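Local coordinates for protein probable TonB-dependent siderophore receptor PiuA (Acinetobacter baumannii, PDB 5FP1) that probably binds iron-chelating siderophores at the outer membrane and starts their TonB-dependent uptake, with possible micromolar affinity for ferric enterobactin, at residues S295-S307 and G314-D326. Residues are numbered along the deposited sequence; the frame is centred on the assembly and turned at random.
With C8E ((hydroxyethyloxy)tri(ethyloxy)octane), chain D; PO4 (phosphate ion), chain B.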
loop_
_atom_site.group_PDB
_atom_site.type_symbol
_atom_site.label_atom_id
_atom_site.label_comp_id
_atom_site.label_asym_id
_atom_site.label_seq_id
_atom_site.Cartn_x
_atom_site.Cartn_y
_atom_site.Cartn_z
ATOM N N SER A 295 16.290 -0.574 4.811
ATOM C CA SER A 295 15.518 -1.096 3.692
ATOM C C SER A 295 16.361 -1.058 2.423
ATOM O O SER A 295 16.846 0.013 2.022
ATOM C CB SER A 295 14.237 -0.263 3.503
ATOM O OG SER A 295 13.404 -0.827 2.490
ATOM N N LYS A 296 16.536 -2.227 1.809
ATOM C CA LYS A 296 17.282 -2.359 0.561
ATOM C C LYS A 296 16.417 -2.915 -0.547
ATOM O O LYS A 296 15.553 -3.745 -0.311
ATOM C CB LYS A 296 18.498 -3.277 0.769
ATOM C CG LYS A 296 19.399 -2.768 1.881
ATOM C CD LYS A 296 20.603 -3.669 2.160
ATOM C CE LYS A 296 21.564 -3.652 0.994
ATOM N NZ LYS A 296 22.962 -3.921 1.439
ATOM N N ASN A 297 16.668 -2.449 -1.766
ATOM C CA ASN A 297 15.954 -2.898 -2.933
ATOM C C ASN A 297 16.947 -2.917 -4.077
ATOM O O ASN A 297 17.694 -1.946 -4.288
ATOM C CB ASN A 297 14.781 -1.923 -3.198
ATOM C CG ASN A 297 13.739 -2.448 -4.172
ATOM O OD1 ASN A 297 13.652 -3.653 -4.501
ATOM N ND2 ASN A 297 12.878 -1.516 -4.619
ATOM N N ASP A 298 16.967 -4.011 -4.817
ATOM C CA ASP A 298 17.943 -4.209 -5.883
ATOM C C ASP A 298 17.217 -4.979 -6.971
ATOM O O ASP A 298 16.805 -6.115 -6.744
ATOM C CB ASP A 298 19.138 -5.009 -5.333
ATOM C CG ASP A 298 20.272 -5.156 -6.324
ATOM O OD1 ASP A 298 20.250 -4.559 -7.408
ATOM O OD2 ASP A 298 21.223 -5.888 -6.007
ATOM N N TYR A 299 16.980 -4.340 -8.109
ATOM C CA TYR A 299 16.140 -4.931 -9.114
ATOM C C TYR A 299 16.452 -4.550 -10.552
ATOM O O TYR A 299 16.976 -3.458 -10.849
ATOM C CB TYR A 299 14.659 -4.659 -8.828
ATOM C CG TYR A 299 14.213 -3.230 -8.995
ATOM C CD1 TYR A 299 14.007 -2.676 -10.254
ATOM C CD2 TYR A 299 13.952 -2.438 -7.887
ATOM C CE1 TYR A 299 13.564 -1.371 -10.406
ATOM C CE2 TYR A 299 13.530 -1.122 -8.031
ATOM C CZ TYR A 299 13.337 -0.590 -9.290
ATOM O OH TYR A 299 12.941 0.732 -9.403
ATOM N N VAL A 300 16.112 -5.488 -11.420
ATOM C CA VAL A 300 16.068 -5.321 -12.875
ATOM C C VAL A 300 14.811 -6.023 -13.365
ATOM O O VAL A 300 14.618 -7.220 -13.101
ATOM C CB VAL A 300 17.284 -5.985 -13.574
ATOM C CG1 VAL A 300 17.066 -6.033 -15.083
ATOM C CG2 VAL A 300 18.553 -5.222 -13.246
ATOM N N TRP A 301 13.921 -5.305 -14.028
ATOM C CA TRP A 301 12.710 -5.919 -14.561
ATOM C C TRP A 301 12.362 -5.339 -15.930
ATOM O O TRP A 301 12.930 -4.310 -16.360
ATOM C CB TRP A 301 11.512 -5.856 -13.579
ATOM C CG TRP A 301 11.056 -4.528 -13.316
ATOM C CD1 TRP A 301 11.534 -3.667 -12.349
ATOM C CD2 TRP A 301 10.039 -3.799 -14.033
ATOM N NE1 TRP A 301 10.890 -2.461 -12.446
ATOM C CE2 TRP A 301 9.964 -2.517 -13.458
ATOM C CE3 TRP A 301 9.205 -4.104 -15.116
ATOM C CZ2 TRP A 301 9.069 -1.535 -13.922
ATOM C CZ3 TRP A 301 8.316 -3.140 -15.565
ATOM C CH2 TRP A 301 8.267 -1.869 -14.984
ATOM N N THR A 302 11.447 -6.017 -16.613
ATOM C CA THR A 302 11.170 -5.734 -18.009
ATOM C C THR A 302 9.879 -4.995 -18.234
ATOM O O THR A 302 8.799 -5.464 -17.847
ATOM C CB THR A 302 11.126 -7.036 -18.838
ATOM O OG1 THR A 302 12.403 -7.669 -18.779
ATOM C CG2 THR A 302 10.768 -6.731 -20.269
ATOM N N ASN A 303 9.990 -3.854 -18.907
ATOM C CA ASN A 303 8.840 -3.165 -19.495
ATOM C C ASN A 303 8.599 -3.794 -20.892
ATOM O O ASN A 303 9.502 -3.792 -21.737
ATOM C CB ASN A 303 9.151 -1.663 -19.558
ATOM C CG ASN A 303 8.152 -0.836 -20.384
ATOM O OD1 ASN A 303 7.408 -1.338 -21.240
ATOM N ND2 ASN A 303 8.207 0.466 -20.173
ATOM N N PRO A 304 7.404 -4.370 -21.120
ATOM C CA PRO A 304 7.149 -5.060 -22.404
ATOM C C PRO A 304 6.964 -4.055 -23.569
ATOM O O PRO A 304 5.891 -3.476 -23.763
ATOM C CB PRO A 304 5.869 -5.842 -22.117
ATOM C CG PRO A 304 5.126 -4.941 -21.170
ATOM C CD PRO A 304 6.207 -4.384 -20.260
ATOM N N ASP A 305 8.069 -3.821 -24.266
ATOM C CA ASP A 305 8.175 -3.044 -25.509
ATOM C C ASP A 305 8.283 -1.524 -25.387
ATOM O O ASP A 305 8.698 -0.882 -26.332
ATOM C CB ASP A 305 7.105 -3.398 -26.536
ATOM C CG ASP A 305 7.625 -3.227 -27.965
ATOM O OD1 ASP A 305 8.758 -3.709 -28.208
ATOM O OD2 ASP A 305 6.916 -2.653 -28.839
ATOM N N ASP A 306 7.917 -0.950 -24.244
ATOM C CA ASP A 306 8.153 0.485 -24.008
ATOM C C ASP A 306 7.548 1.327 -25.127
ATOM O O ASP A 306 8.147 2.306 -25.574
ATOM C CB ASP A 306 9.643 0.716 -23.907
ATOM C CG ASP A 306 10.003 2.036 -23.243
ATOM O OD1 ASP A 306 9.195 2.597 -22.501
ATOM O OD2 ASP A 306 11.123 2.481 -23.442
ATOM N N SER A 307 6.380 0.899 -25.615
ATOM C CA SER A 307 5.628 1.596 -26.678
ATOM C C SER A 307 6.435 1.813 -27.970
ATOM O O SER A 307 6.165 2.731 -28.719
ATOM C CB SER A 307 5.046 2.928 -26.169
ATOM O OG SER A 307 4.268 2.708 -24.992
ATOM N N GLY A 314 4.648 -8.272 -34.119
ATOM C CA GLY A 314 4.631 -9.533 -33.397
ATOM C C GLY A 314 5.844 -9.777 -32.498
ATOM O O GLY A 314 6.139 -10.919 -32.149
ATOM N N LEU A 315 6.506 -8.701 -32.098
ATOM C CA LEU A 315 7.691 -8.781 -31.259
ATOM C C LEU A 315 7.564 -7.860 -30.014
ATOM O O LEU A 315 6.781 -6.914 -29.992
ATOM C CB LEU A 315 8.935 -8.416 -32.079
ATOM C CG LEU A 315 9.286 -9.391 -33.236
ATOM C CD1 LEU A 315 10.386 -8.789 -34.096
ATOM C CD2 LEU A 315 9.669 -10.748 -32.688
ATOM N N VAL A 316 8.343 -8.171 -28.982
ATOM C CA VAL A 316 8.409 -7.380 -27.750
ATOM C C VAL A 316 9.844 -7.186 -27.346
ATOM O O VAL A 316 10.572 -8.167 -27.108
ATOM C CB VAL A 316 7.666 -8.098 -26.593
ATOM C CG1 VAL A 316 7.856 -7.371 -25.243
ATOM C CG2 VAL A 316 6.212 -8.217 -26.913
ATOM N N TRP A 317 10.244 -5.921 -27.239
ATOM C CA TRP A 317 11.569 -5.523 -26.794
ATOM C C TRP A 317 11.642 -5.531 -25.267
ATOM O O TRP A 317 10.765 -4.981 -24.616
ATOM C CB TRP A 317 11.873 -4.113 -27.273
ATOM C CG TRP A 317 13.184 -3.550 -26.822
ATOM C CD1 TRP A 317 14.410 -4.114 -26.968
ATOM C CD2 TRP A 317 13.406 -2.287 -26.175
ATOM N NE1 TRP A 317 15.379 -3.302 -26.435
ATOM C CE2 TRP A 317 14.791 -2.175 -25.938
ATOM C CE3 TRP A 317 12.577 -1.238 -25.794
ATOM C CZ2 TRP A 317 15.363 -1.052 -25.342
ATOM C CZ3 TRP A 317 13.154 -0.116 -25.192
ATOM C CH2 TRP A 317 14.526 -0.041 -24.975
ATOM N N HIS A 318 12.668 -6.173 -24.714
ATOM C CA HIS A 318 12.825 -6.278 -23.258
ATOM C C HIS A 318 13.453 -4.997 -22.662
ATOM O O HIS A 318 14.584 -5.038 -22.197
ATOM C CB HIS A 318 13.757 -7.423 -22.855
ATOM C CG HIS A 318 13.293 -8.798 -23.224
ATOM N ND1 HIS A 318 12.163 -9.386 -22.689
ATOM C CD2 HIS A 318 13.868 -9.741 -24.016
ATOM C CE1 HIS A 318 12.054 -10.624 -23.150
ATOM N NE2 HIS A 318 13.072 -10.860 -23.961
ATOM N N ARG A 319 12.697 -3.892 -22.630
ATOM C CA ARG A 319 13.143 -2.642 -22.024
ATOM C C ARG A 319 13.518 -2.877 -20.576
ATOM O O ARG A 319 12.774 -3.502 -19.843
ATOM C CB ARG A 319 12.043 -1.574 -22.103
ATOM C CG ARG A 319 12.230 -0.386 -21.174
ATOM C CD ARG A 319 13.447 0.500 -21.475
ATOM N NE ARG A 319 13.699 1.319 -20.290
ATOM C CZ ARG A 319 13.182 2.519 -20.033
ATOM N NH1 ARG A 319 12.449 3.156 -20.919
ATOM N NH2 ARG A 319 13.446 3.096 -18.880
ATOM N N LEU A 320 14.696 -2.401 -20.183
ATOM C CA LEU A 320 15.202 -2.613 -18.817
ATOM C C LEU A 320 14.849 -1.426 -17.911
ATOM O O LEU A 320 15.048 -0.272 -18.298
ATOM C CB LEU A 320 16.733 -2.810 -18.823
ATOM C CG LEU A 320 17.398 -3.079 -17.462
ATOM C CD1 LEU A 320 18.569 -4.061 -17.644
ATOM C CD2 LEU A 320 17.868 -1.808 -16.803
ATOM N N ASN A 321 14.326 -1.752 -16.738
ATOM C CA ASN A 321 14.112 -0.840 -15.623
ATOM C C ASN A 321 14.898 -1.396 -14.443
ATOM O O ASN A 321 14.943 -2.612 -14.231
ATOM C CB ASN A 321 12.641 -0.736 -15.233
ATOM C CG ASN A 321 11.799 0.025 -16.283
ATOM O OD1 ASN A 321 12.251 0.974 -16.891
ATOM N ND2 ASN A 321 10.613 -0.395 -16.468
ATOM N N SER A 322 15.564 -0.520 -13.705
ATOM C CA SER A 322 16.387 -0.951 -12.600
ATOM C C SER A 322 16.503 0.130 -11.543
ATOM O O SER A 322 16.258 1.321 -11.807
ATOM C CB SER A 322 17.791 -1.329 -13.064
ATOM O OG SER A 322 18.570 -0.177 -13.330
ATOM N N ALA A 323 16.867 -0.313 -10.345
ATOM C CA ALA A 323 17.310 0.570 -9.265
ATOM C C ALA A 323 18.055 -0.242 -8.210
ATOM O O ALA A 323 17.844 -1.445 -8.071
ATOM C CB ALA A 323 16.129 1.281 -8.619
ATOM N N ILE A 324 18.901 0.443 -7.453
ATOM C CA ILE A 324 19.573 -0.122 -6.303
ATOM C C ILE A 324 19.461 0.919 -5.214
ATOM O O ILE A 324 19.994 2.027 -5.358
ATOM C CB ILE A 324 21.080 -0.357 -6.558
ATOM C CG1 ILE A 324 21.330 -1.113 -7.869
ATOM C CG2 ILE A 324 21.701 -1.091 -5.359
ATOM C CD1 ILE A 324 22.781 -1.027 -8.352
ATOM N N THR A 325 18.719 0.617 -4.160
ATOM C CA THR A 325 18.527 1.576 -3.095
ATOM C C THR A 325 18.933 0.983 -1.757
ATOM O O THR A 325 18.722 -0.221 -1.492
ATOM C CB THR A 325 17.080 2.109 -2.997
ATOM O OG1 THR A 325 16.138 1.034 -2.759
ATOM C CG2 THR A 325 16.712 2.861 -4.278
ATOM N N ASP A 326 19.398 1.868 -0.888
ATOM C CA ASP A 326 19.773 1.479 0.476
ATOM C C ASP A 326 19.400 2.623 1.388
ATOM O O ASP A 326 19.953 3.722 1.291
ATOM C CB ASP A 326 21.267 1.189 0.555
ATOM C CG ASP A 326 21.697 0.642 1.922
ATOM O OD1 ASP A 326 21.019 0.869 2.924
ATOM O OD2 ASP A 326 22.752 0.007 1.988
HETATM C C1 C8E D . 22.947 1.483 -2.618
HETATM C C2 C8E D . 23.008 2.272 -3.909
HETATM C C3 C8E D . 24.393 2.096 -4.519
HETATM C C4 C8E D . 24.314 1.762 -5.994
HETATM C C5 C8E D . 25.565 2.189 -6.747
HETATM C C6 C8E D . 26.837 1.581 -6.184
HETATM C C7 C8E D . 28.015 2.034 -7.030
HETATM C C8 C8E D . 28.985 0.902 -7.324
HETATM O O9 C8E D . 30.040 1.429 -8.134
HETATM P P PO4 B . 9.890 5.642 -21.080
HETATM O O1 PO4 B . 9.922 5.359 -22.567
HETATM O O2 PO4 B . 9.847 4.310 -20.363
HETATM O O3 PO4 B . 8.657 6.468 -20.714
HETATM O O4 PO4 B . 11.145 6.399 -20.677
HETATM O O HOH W 1 15.620 1.253 -0.096
HETATM O O HOH W 2 13.559 1.243 -3.732
HETATM O O HOH W 3 13.241 1.824 -12.127
#
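R319 and D306 meet across the loop end of an antiparallel beta hairpin, two neighbouring staves of the TonB-dependent receptor barrel, where a salt bridge joins R319 NH1 to D306 OD2 at 2.9 Å. The carboxylate oxygen lies in the guanidinium plane, yet the nitrogen approaches from above the carboxylate, the two planes being 77° apart. A bound phosphate, also held by H700, receives a weak hydrogen bond from the same NH1. R319 is bent at chi2 (66°), which turns NE back onto L320 O of its own strand, 2.9 Å away, a bond that lies in the guanidinium plane and helps hold the group's rotation. Beside it, D305 OD1 takes the backbone N of W317 at 2.8 Å, a side chain standing in for a strand carbonyl as the regular pairing ends; N310 binds the same oxygen.

Further along the face that carries R319, aromatic rings lie across the partner strand. W301 CG, set between its backbone N and carbonyl carbon (chi1 65°), brings the indole over N321, whose CB packs against the five-membered ring 3.9 Å from its centroid. Y299 lies over the backbone N of A323, whose CB meets CZ at the phenol end at 3.4 Å. On the other face V300 CG1 touches L320 CD1, and the detergent C8E lies against I324, consistent with a membrane-facing surface. Paired backbone bonds at N297–T325, Y299–A323 and W301–N321 set this register. While Q265 holds N297 OD1, one water accepts from N297 ND2 at 3.0 Å and also hydrogen-bonds T325 OG1.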